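Local structure of capsid (Human calicivirus NLV/Boxer/2001/US, 4RDJ) at residues M31-M36 / F217-P222. The protein builds the capsid of a human calicivirus, this chain being probably the protruding domain, which in related noroviruses dimerises and carries the host-glycan site. Numbering follows the deposited sequence.
Sequences MLIDGM and FTSTFP
A classic beta bulge in the antiparallel pairing of strands 35-37 and 213-220 sets two residues, D34 and G35, against the single T218. Their shared acceptor is T218 O, which takes a 2.8 Å bond from D34 N, lying in the carbonyl plane, and only a weak one from G35 N; T218 N in turn donates to G35 O at 2.9 Å, nearly straight (176°) but from 48° above the carbonyl plane. The packed side is formed by M36 and F217, with I33 CD1 against F217 CB at 3.9 Å. M36 runs alongside F217, its SD 5.1 Å from the ring centroid in an oblique Met-aromatic contact; F296 touches both. Buried S219 OG donates to L32 O (2.8 Å, from above the carbonyl plane) and also bonds N26. M31 CG meets the edge of the F221 ring at CD1 (3.5 Å), and I122 of the second subunit packs on M31. The D34 side is looser and watered: one water links D34 OD1 to T218 OG1, another is bonded to T218 OG1 and, weakly, to M36 O. D34 CG sits between the backbone N and the carbonyl carbon (chi1 68°), which turns the carboxylate to T220, whose OG1 donates to the syn lone pair of D34 OD2 at 2.7 Å.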
loop_
_atom_site.group_PDB
_atom_site.type_symbol
_atom_site.label_atom_id
_atom_site.label_comp_id
_atom_site.label_asym_id
_atom_site.label_seq_id
_atom_site.Cartn_x
_atom_site.Cartn_y
_atom_site.Cartn_z
ATOM N N MET B 31 -6.642 -1.603 1.272
ATOM C CA MET B 31 -7.383 -2.857 1.232
ATOM C C MET B 31 -7.793 -3.100 -0.194
ATOM O O MET B 31 -8.202 -2.169 -0.887
ATOM C CB MET B 31 -8.667 -2.742 2.054
ATOM C CG MET B 31 -8.473 -2.573 3.531
ATOM S SD MET B 31 -7.805 -4.052 4.282
ATOM C CE MET B 31 -9.099 -5.238 3.994
ATOM N N LEU B 32 -7.712 -4.349 -0.639
ATOM C CA LEU B 32 -8.182 -4.674 -1.977
ATOM C C LEU B 32 -9.649 -4.287 -2.160
ATOM O O LEU B 32 -10.473 -4.353 -1.227
ATOM C CB LEU B 32 -8.008 -6.164 -2.264
ATOM C CG LEU B 32 -6.577 -6.692 -2.350
ATOM C CD1 LEU B 32 -6.563 -8.227 -2.384
ATOM C CD2 LEU B 32 -5.854 -6.115 -3.564
ATOM N N ILE B 33 -9.976 -3.895 -3.382
ATOM C CA ILE B 33 -11.353 -3.617 -3.745
ATOM C C ILE B 33 -12.113 -4.938 -3.858
ATOM O O ILE B 33 -11.645 -5.871 -4.518
ATOM C CB ILE B 33 -11.417 -2.865 -5.086
ATOM C CG1 ILE B 33 -10.830 -1.457 -4.911
ATOM C CG2 ILE B 33 -12.858 -2.803 -5.611
ATOM C CD1 ILE B 33 -10.534 -0.761 -6.208
ATOM N N ASP B 34 -13.269 -5.029 -3.208
ATOM C CA ASP B 34 -14.076 -6.244 -3.300
ATOM C C ASP B 34 -15.499 -5.977 -3.778
ATOM O O ASP B 34 -16.383 -6.834 -3.665
ATOM C CB ASP B 34 -14.059 -7.022 -1.980
ATOM C CG ASP B 34 -14.767 -6.297 -0.858
ATOM O OD1 ASP B 34 -15.128 -5.126 -1.033
ATOM O OD2 ASP B 34 -14.985 -6.920 0.200
ATOM N N GLY B 35 -15.727 -4.788 -4.325
ATOM C CA GLY B 35 -17.031 -4.477 -4.883
ATOM C C GLY B 35 -17.112 -3.117 -5.544
ATOM O O GLY B 35 -16.184 -2.303 -5.456
ATOM N N MET B 36 -18.235 -2.895 -6.226
ATOM C CA MET B 36 -18.644 -1.584 -6.716
ATOM C C MET B 36 -20.046 -1.335 -6.197
ATOM O O MET B 36 -20.786 -2.285 -5.939
ATOM C CB MET B 36 -18.682 -1.556 -8.244
ATOM C CG MET B 36 -17.339 -1.373 -8.911
ATOM S SD MET B 36 -17.498 -1.225 -10.701
ATOM C CE MET B 36 -17.622 -2.939 -11.205
ATOM N N PHE B 217 -15.960 2.372 -5.518
ATOM C CA PHE B 217 -15.226 1.133 -5.339
ATOM C C PHE B 217 -15.156 0.872 -3.848
ATOM O O PHE B 217 -14.795 1.755 -3.074
ATOM C CB PHE B 217 -13.840 1.262 -5.978
ATOM C CG PHE B 217 -13.910 1.654 -7.423
ATOM C CD1 PHE B 217 -14.087 0.691 -8.403
ATOM C CD2 PHE B 217 -13.896 2.992 -7.789
ATOM C CE1 PHE B 217 -14.206 1.053 -9.732
ATOM C CE2 PHE B 217 -14.013 3.360 -9.107
ATOM C CZ PHE B 217 -14.169 2.387 -10.087
ATOM N N THR B 218 -15.547 -0.329 -3.437
ATOM C CA THR B 218 -15.677 -0.613 -2.014
ATOM C C THR B 218 -14.690 -1.654 -1.520
ATOM O O THR B 218 -14.221 -2.506 -2.288
ATOM C CB THR B 218 -17.103 -1.079 -1.662
ATOM O OG1 THR B 218 -17.383 -2.310 -2.341
ATOM C CG2 THR B 218 -18.133 -0.019 -2.068
ATOM N N SER B 219 -14.372 -1.568 -0.232
ATOM C CA SER B 219 -13.578 -2.581 0.447
ATOM C C SER B 219 -14.202 -2.894 1.789
ATOM O O SER B 219 -14.605 -1.987 2.524
ATOM C CB SER B 219 -12.153 -2.080 0.696
ATOM O OG SER B 219 -11.466 -1.847 -0.515
ATOM N N THR B 220 -14.275 -4.176 2.121
ATOM C CA THR B 220 -14.630 -4.564 3.477
ATOM C C THR B 220 -13.491 -4.169 4.408
ATOM O O THR B 220 -12.321 -4.449 4.136
ATOM C CB THR B 220 -14.927 -6.069 3.571
ATOM O OG1 THR B 220 -16.005 -6.371 2.675
ATOM C CG2 THR B 220 -15.316 -6.449 4.990
ATOM N N PHE B 221 -13.837 -3.493 5.498
ATOM C CA PHE B 221 -12.839 -2.889 6.374
ATOM C C PHE B 221 -13.501 -2.663 7.720
ATOM O O PHE B 221 -14.709 -2.466 7.780
ATOM C CB PHE B 221 -12.383 -1.548 5.767
ATOM C CG PHE B 221 -11.322 -0.831 6.570
ATOM C CD1 PHE B 221 -9.972 -1.061 6.335
ATOM C CD2 PHE B 221 -11.679 0.078 7.551
ATOM C CE1 PHE B 221 -9.004 -0.399 7.081
ATOM C CE2 PHE B 221 -10.717 0.731 8.303
ATOM C CZ PHE B 221 -9.380 0.496 8.068
ATOM N N PRO B 222 -12.717 -2.686 8.811
ATOM C CA PRO B 222 -13.303 -2.527 10.148
ATOM C C PRO B 222 -13.653 -1.082 10.515
ATOM O O PRO B 222 -13.196 -0.538 11.535
ATOM C CB PRO B 222 -12.211 -3.066 11.071
ATOM C CG PRO B 222 -10.933 -2.780 10.310
ATOM C CD PRO B 222 -11.297 -3.077 8.879
HETATM O O HOH W 1 -11.908 -5.787 0.558
HETATM O O HOH W 2 -17.274 -4.101 -0.312
HETATM O O HOH W 3 -20.223 -2.739 -2.796
#